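Local coordinates for protein thiamine pyrophosphokinase (Bacillus subtilis, PDB 3LM8) that catalyses the ATP-dependent transfer of pyrophosphate to thiamine, yielding thiamine diphosphate and AMP in thiamine salvage, at residues T3-G9 / H25-V31; L82-D87 / N113-K119. The protein carries 1 engineered substitution. All blocks are in the same frame, centred on the assembly; numbering follows the deposited sequence.

Contact 1. Residues T3-G9 / H25-V31; sequences TINIVAG and HTLWIGV
Two neighbouring parallel strands of the Rossmann-like alpha/beta sheet of the catalytic domain, 3-7 and 26-31, lie side by side here, with 96-100 flanking 3-7 on its other edge. Their axes approach to 4.5 Å and cross at -24°. Extended backbone (Thr3 at -123/144, Trp28 at -117/150) sets the register Thr3-Thr26, Ile4-Leu27, Asn5-Trp28, Ile6-Ile29, Val7-Gly30, with CA-CA separations of 4.4 to 5.2 Å. Odd residues of 3-7 make the bonds: Thr3 N to His25 O 2.6 Å, Leu27 N to Thr3 O 2.8 Å, Asn5 N to Leu27 O 2.9 Å, Ile29 N to Asn5 O 3.0 Å, Val7 N to Ile29 O 3.2 Å and Val31 N to Val7 O 3.0 Å.

On the face of Ile4, Ile6, Leu27 and Ile29, the p rotamer of Ile29 (chi2 t) throws its tip across to the partner strand. Its CD1 lies over the hollow between Ile4 and Ile6, 3.2 Å from Ile6 CG1 and 4.3 Å from Ile4 CG2; farther along, Ile6 CG2 meets Val31 CG2 at 3.8 Å. Helix 81-92 covers this side, Ala89 on Ile4 and Ala85 on Val31.

The reverse face is built round the Trp28 indole (chi1 m, chi2 88°). Asn5, also m, lies over the ring: its CB is 3.6 Å from the six-membered centroid and 26° off the normal, a CH-pi contact, while Asn5 OD1 bonds Gln98. Gly30 offers no side chain opposite Val7, and Leu38 of helix 33-41 packs on both Val7 and Trp28. At the ring's edge, near its plane, Val7 CG2 sits 3.8 Å from Trp28 CZ3.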
loop_
_atom_site.group_PDB
_atom_site.type_symbol
_atom_site.label_atom_id
_atom_site.label_comp_id
_atom_site.label_asym_id
_atom_site.label_seq_id
_atom_site.Cartn_x
_atom_site.Cartn_y
_atom_site.Cartn_z
ATOM N N THR A 3 13.492 1.514 4.307
ATOM C CA THR A 3 12.170 1.060 3.896
ATOM C C THR A 3 11.576 -0.001 4.805
ATOM O O THR A 3 12.286 -0.862 5.327
ATOM C CB THR A 3 12.211 0.458 2.485
ATOM O OG1 THR A 3 12.573 1.471 1.545
ATOM C CG2 THR A 3 10.847 -0.124 2.106
ATOM N N ILE A 4 10.267 0.058 4.994
ATOM C CA ILE A 4 9.603 -0.953 5.796
ATOM C C ILE A 4 8.509 -1.591 4.942
ATOM O O ILE A 4 7.709 -0.882 4.330
ATOM C CB ILE A 4 9.006 -0.358 7.072
ATOM C CG1 ILE A 4 10.127 0.220 7.923
ATOM C CG2 ILE A 4 8.279 -1.448 7.882
ATOM C CD1 ILE A 4 9.652 0.793 9.228
ATOM N N ASN A 5 8.515 -2.923 4.861
ATOM C CA ASN A 5 7.504 -3.646 4.092
ATOM C C ASN A 5 6.682 -4.513 5.025
ATOM O O ASN A 5 7.226 -5.330 5.781
ATOM C CB ASN A 5 8.122 -4.560 3.039
ATOM C CG ASN A 5 8.827 -3.808 1.956
ATOM O OD1 ASN A 5 8.765 -2.578 1.887
ATOM N ND2 ASN A 5 9.510 -4.544 1.093
ATOM N N ILE A 6 5.366 -4.339 4.943
ATOM C CA ILE A 6 4.419 -5.072 5.764
ATOM C C ILE A 6 3.598 -5.987 4.871
ATOM O O ILE A 6 3.063 -5.551 3.843
ATOM C CB ILE A 6 3.445 -4.112 6.446
ATOM C CG1 ILE A 6 4.211 -2.979 7.133
ATOM C CG2 ILE A 6 2.573 -4.875 7.402
ATOM C CD1 ILE A 6 3.317 -1.892 7.733
ATOM N N VAL A 7 3.490 -7.251 5.260
ATOM C CA VAL A 7 2.699 -8.209 4.493
ATOM C C VAL A 7 1.507 -8.644 5.346
ATOM O O VAL A 7 1.656 -9.409 6.298
ATOM C CB VAL A 7 3.552 -9.435 4.098
ATOM C CG1 VAL A 7 2.701 -10.481 3.364
ATOM C CG2 VAL A 7 4.694 -8.978 3.216
ATOM N N ALA A 8 0.329 -8.119 5.010
ATOM C CA ALA A 8 -0.899 -8.441 5.728
ATOM C C ALA A 8 -1.326 -9.842 5.324
ATOM O O ALA A 8 -0.753 -10.413 4.403
ATOM C CB ALA A 8 -1.990 -7.435 5.387
ATOM N N GLY A 9 -2.350 -10.377 5.982
ATOM C CA GLY A 9 -2.779 -11.737 5.699
ATOM C C GLY A 9 -3.833 -11.995 4.644
ATOM O O GLY A 9 -4.725 -12.820 4.860
ATOM N N HIS A 25 18.289 -2.120 2.883
ATOM C CA HIS A 25 17.646 -1.058 3.661
ATOM C C HIS A 25 16.126 -1.203 3.682
ATOM O O HIS A 25 15.378 -0.221 3.659
ATOM C CB HIS A 25 18.041 0.309 3.108
ATOM C CG HIS A 25 19.506 0.588 3.213
ATOM N ND1 HIS A 25 20.166 0.638 4.423
ATOM C CD2 HIS A 25 20.443 0.812 2.262
ATOM C CE1 HIS A 25 21.446 0.880 4.211
ATOM N NE2 HIS A 25 21.640 0.990 2.909
ATOM N N THR A 26 15.683 -2.451 3.737
ATOM C CA THR A 26 14.271 -2.763 3.764
ATOM C C THR A 26 13.990 -3.831 4.826
ATOM O O THR A 26 14.365 -4.993 4.661
ATOM C CB THR A 26 13.811 -3.265 2.365
ATOM O OG1 THR A 26 13.726 -2.153 1.471
ATOM C CG2 THR A 26 12.453 -3.969 2.439
ATOM N N LEU A 27 13.352 -3.425 5.922
ATOM C CA LEU A 27 12.983 -4.350 6.997
ATOM C C LEU A 27 11.597 -4.892 6.694
ATOM O O LEU A 27 10.755 -4.201 6.092
ATOM C CB LEU A 27 12.911 -3.631 8.339
ATOM C CG LEU A 27 14.192 -2.956 8.809
ATOM C CD1 LEU A 27 13.850 -1.785 9.731
ATOM C CD2 LEU A 27 15.085 -3.994 9.488
ATOM N N TRP A 28 11.352 -6.122 7.123
ATOM C CA TRP A 28 10.053 -6.741 6.913
ATOM C C TRP A 28 9.328 -7.072 8.216
ATOM O O TRP A 28 9.948 -7.334 9.249
ATOM C CB TRP A 28 10.191 -8.023 6.103
ATOM C CG TRP A 28 10.687 -7.856 4.708
ATOM C CD1 TRP A 28 11.984 -7.846 4.304
ATOM C CD2 TRP A 28 9.891 -7.812 3.511
ATOM N NE1 TRP A 28 12.054 -7.822 2.928
ATOM C CE2 TRP A 28 10.784 -7.798 2.417
ATOM C CE3 TRP A 28 8.512 -7.791 3.259
ATOM C CZ2 TRP A 28 10.343 -7.767 1.088
ATOM C CZ3 TRP A 28 8.077 -7.761 1.937
ATOM C CH2 TRP A 28 8.991 -7.751 0.871
ATOM N N ILE A 29 8.003 -7.050 8.160
ATOM C CA ILE A 29 7.190 -7.394 9.315
ATOM C C ILE A 29 5.978 -8.127 8.782
ATOM O O ILE A 29 5.474 -7.788 7.713
ATOM C CB ILE A 29 6.725 -6.150 10.115
ATOM C CG1 ILE A 29 6.053 -5.144 9.189
ATOM C CG2 ILE A 29 7.901 -5.522 10.827
ATOM C CD1 ILE A 29 5.443 -3.966 9.929
ATOM N N GLY A 30 5.536 -9.145 9.517
ATOM C CA GLY A 30 4.385 -9.920 9.102
ATOM C C GLY A 30 3.167 -9.640 9.954
ATOM O O GLY A 30 3.274 -9.433 11.165
ATOM N N VAL A 31 2.005 -9.630 9.310
ATOM C CA VAL A 31 0.734 -9.370 9.979
ATOM C C VAL A 31 -0.205 -10.507 9.612
ATOM O O VAL A 31 -0.410 -10.784 8.440
ATOM C CB VAL A 31 0.125 -8.003 9.512
ATOM C CG1 VAL A 31 -1.350 -7.933 9.849
ATOM C CG2 VAL A 31 0.875 -6.833 10.170
#

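Contact 2. Residues L82-D87 / N113-K119; sequences LDLALD and NIQLLYK
A fully extended lysine bridges two helical segments, 82-87 and 113-119, whose axes come no closer than 10.8 Å. All four chi angles of Lys119 are t (-167°, 173°, -164°, 171°), and the stretched chain carries NZ to 2.5 Å from Asp87 OD1, a hydrogen-bonded salt bridge, and to 3.7 Å from Asp83 OD1, a long one. The two acids stand one helical turn apart, so a single ammonium group serves both. Lys119 is poorly ordered, and the 2.5 Å value deserves corresponding caution.

The segments belong to helices 81-92 and 107-122 and run in nearly the same direction, 22° apart (signed crossing -22°). The closest CA pair, Asp83 and Leu116, is still 6.9 Å apart, so side chains span the gap. Leu116 (chi1 m, chi2 m) projects into it: its CG lies 3.6 Å from Leu82 CD1, its CD1 3.7 Å from Asp83 OD1, and its CB 4.1 Å from Leu86 CD2. Leu82 and Leu86, both t at chi1, thus touch it from successive turns. Leu82 CD1 also reaches Asn113 OD1 at 3.4 Å.

Such near-parallel neighbours are characteristic of a Rossmann-like alpha/beta domain, where helices pack side by side on a parallel sheet: Ala85 rests on Ile29 and Val31, Leu117 on Ile127 and Leu129. Gln79 bonds Asp83 OD2 and, weakly, Asp87 OD2. With both carboxylates drawing on Lys119 and Gln79, the contact pairs an apolar seam with a charged margin, in which the lysine partly offsets two clustered negative charges.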
loop_
_atom_site.group_PDB
_atom_site.type_symbol
_atom_site.label_atom_id
_atom_site.label_comp_id
_atom_site.label_asym_id
_atom_site.label_seq_id
_atom_site.Cartn_x
_atom_site.Cartn_y
_atom_site.Cartn_z
ATOM N N LEU A 82 -3.125 -5.129 11.098
ATOM C CA LEU A 82 -2.437 -4.310 10.116
ATOM C C LEU A 82 -2.357 -2.880 10.649
ATOM O O LEU A 82 -1.284 -2.275 10.694
ATOM C CB LEU A 82 -3.210 -4.369 8.787
ATOM C CG LEU A 82 -2.687 -3.742 7.484
ATOM C CD1 LEU A 82 -3.258 -2.351 7.297
ATOM C CD2 LEU A 82 -1.160 -3.728 7.494
ATOM N N ASP A 83 -3.499 -2.354 11.074
ATOM C CA ASP A 83 -3.565 -1.005 11.606
ATOM C C ASP A 83 -2.542 -0.794 12.712
ATOM O O ASP A 83 -1.947 0.280 12.825
ATOM C CB ASP A 83 -4.972 -0.727 12.127
ATOM C CG ASP A 83 -5.064 0.577 12.889
ATOM O OD1 ASP A 83 -4.609 1.620 12.371
ATOM O OD2 ASP A 83 -5.602 0.553 14.012
ATOM N N LEU A 84 -2.335 -1.826 13.523
ATOM C CA LEU A 84 -1.383 -1.750 14.626
ATOM C C LEU A 84 0.057 -1.774 14.137
ATOM O O LEU A 84 0.914 -1.066 14.670
ATOM C CB LEU A 84 -1.607 -2.904 15.607
ATOM C CG LEU A 84 -0.514 -3.089 16.669
ATOM C CD1 LEU A 84 -0.182 -1.748 17.332
ATOM C CD2 LEU A 84 -0.980 -4.109 17.702
ATOM N N ALA A 85 0.310 -2.603 13.129
ATOM C CA ALA A 85 1.638 -2.741 12.544
ATOM C C ALA A 85 2.088 -1.427 11.912
ATOM O O ALA A 85 3.278 -1.099 11.915
ATOM C CB ALA A 85 1.624 -3.842 11.498
ATOM N N LEU A 86 1.130 -0.675 11.378
ATOM C CA LEU A 86 1.437 0.598 10.744
ATOM C C LEU A 86 1.955 1.644 11.735
ATOM O O LEU A 86 2.867 2.405 11.410
ATOM C CB LEU A 86 0.212 1.130 10.006
ATOM C CG LEU A 86 0.494 2.314 9.078
ATOM C CD1 LEU A 86 1.573 1.935 8.057
ATOM C CD2 LEU A 86 -0.808 2.732 8.391
ATOM N N ASP A 87 1.387 1.683 12.939
ATOM C CA ASP A 87 1.849 2.625 13.961
ATOM C C ASP A 87 3.311 2.342 14.298
ATOM O O ASP A 87 4.116 3.253 14.460
ATOM C CB ASP A 87 1.025 2.500 15.248
ATOM C CG ASP A 87 -0.369 3.073 15.115
ATOM O OD1 ASP A 87 -0.543 4.054 14.370
ATOM O OD2 ASP A 87 -1.290 2.552 15.774
ATOM N N ASN A 113 -7.918 -1.041 4.543
ATOM C CA ASN A 113 -6.541 -0.687 4.206
ATOM C C ASN A 113 -6.435 0.698 3.557
ATOM O O ASN A 113 -5.510 1.459 3.845
ATOM C CB ASN A 113 -5.927 -1.786 3.331
ATOM C CG ASN A 113 -6.047 -3.169 3.974
ATOM O OD1 ASN A 113 -5.702 -3.353 5.138
ATOM N ND2 ASN A 113 -6.543 -4.143 3.217
ATOM N N ILE A 114 -7.402 1.027 2.706
ATOM C CA ILE A 114 -7.438 2.328 2.042
ATOM C C ILE A 114 -7.472 3.472 3.059
ATOM O O ILE A 114 -6.766 4.472 2.914
ATOM C CB ILE A 114 -8.661 2.426 1.128
ATOM C CG1 ILE A 114 -8.373 1.688 -0.179
ATOM C CG2 ILE A 114 -9.034 3.893 0.891
ATOM C CD1 ILE A 114 -7.294 2.347 -1.015
ATOM N N GLN A 115 -8.292 3.327 4.091
ATOM C CA GLN A 115 -8.377 4.355 5.118
ATOM C C GLN A 115 -7.013 4.504 5.786
ATOM O O GLN A 115 -6.632 5.600 6.195
ATOM C CB GLN A 115 -9.412 3.978 6.172
ATOM C CG GLN A 115 -10.782 3.627 5.612
ATOM C CD GLN A 115 -11.490 4.812 4.984
ATOM O OE1 GLN A 115 -11.536 4.946 3.758
ATOM N NE2 GLN A 115 -12.048 5.685 5.828
ATOM N N LEU A 116 -6.283 3.399 5.904
ATOM C CA LEU A 116 -4.959 3.418 6.522
ATOM C C LEU A 116 -4.060 4.466 5.871
ATOM O O LEU A 116 -3.255 5.104 6.547
ATOM C CB LEU A 116 -4.285 2.037 6.406
ATOM C CG LEU A 116 -4.788 0.856 7.254
ATOM C CD1 LEU A 116 -4.650 1.183 8.722
ATOM C CD2 LEU A 116 -6.233 0.561 6.942
ATOM N N LEU A 117 -4.189 4.631 4.558
ATOM C CA LEU A 117 -3.378 5.598 3.828
ATOM C C LEU A 117 -3.593 7.034 4.323
ATOM O O LEU A 117 -2.710 7.900 4.198
ATOM C CB LEU A 117 -3.717 5.526 2.346
ATOM C CG LEU A 117 -3.381 4.214 1.655
ATOM C CD1 LEU A 117 -4.093 4.144 0.308
ATOM C CD2 LEU A 117 -1.878 4.114 1.500
ATOM N N TYR A 118 -4.783 7.273 4.866
ATOM C CA TYR A 118 -5.156 8.579 5.380
ATOM C C TYR A 118 -4.249 8.941 6.541
ATOM O O TYR A 118 -3.822 10.084 6.675
ATOM C CB TYR A 118 -6.617 8.573 5.846
ATOM C CG TYR A 118 -7.124 9.947 6.208
ATOM C CD1 TYR A 118 -7.255 10.933 5.236
ATOM C CD2 TYR A 118 -7.397 10.290 7.533
ATOM C CE1 TYR A 118 -7.632 12.225 5.570
ATOM C CE2 TYR A 118 -7.777 11.589 7.879
ATOM C CZ TYR A 118 -7.886 12.551 6.888
ATOM O OH TYR A 118 -8.210 13.848 7.204
ATOM N N LYS A 119 -3.953 7.949 7.372
ATOM C CA LYS A 119 -3.096 8.126 8.538
ATOM C C LYS A 119 -1.676 8.479 8.106
ATOM O O LYS A 119 -0.891 9.015 8.883
ATOM C CB LYS A 119 -3.087 6.832 9.356
ATOM C CG LYS A 119 -2.489 6.937 10.744
ATOM C CD LYS A 119 -2.708 5.634 11.500
ATOM C CE LYS A 119 -2.492 5.797 12.996
ATOM N NZ LYS A 119 -2.923 4.576 13.737
#

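Contact 1 is the more fully buried of the two: nine of its fourteen touching residues are buried, against three of seven in contact 2, and it covers 639 Å² rather than 320 Å². The difference follows their places in the fold. The strands are joined mainly through repeating backbone hydrogen bonds, whereas the helices meet chiefly through side chains, combining leucine packing with a salt-bridge network. Yet the layers interlock, their centres 13 Å apart: Val31 CG2 lies 3.4 Å from Ala85 CB, and Ile6 CG2 3.9 Å from Leu82 CD2. Segment 82-87 therefore packs on both strands of contact 1 while holding segment 113-119 beside it.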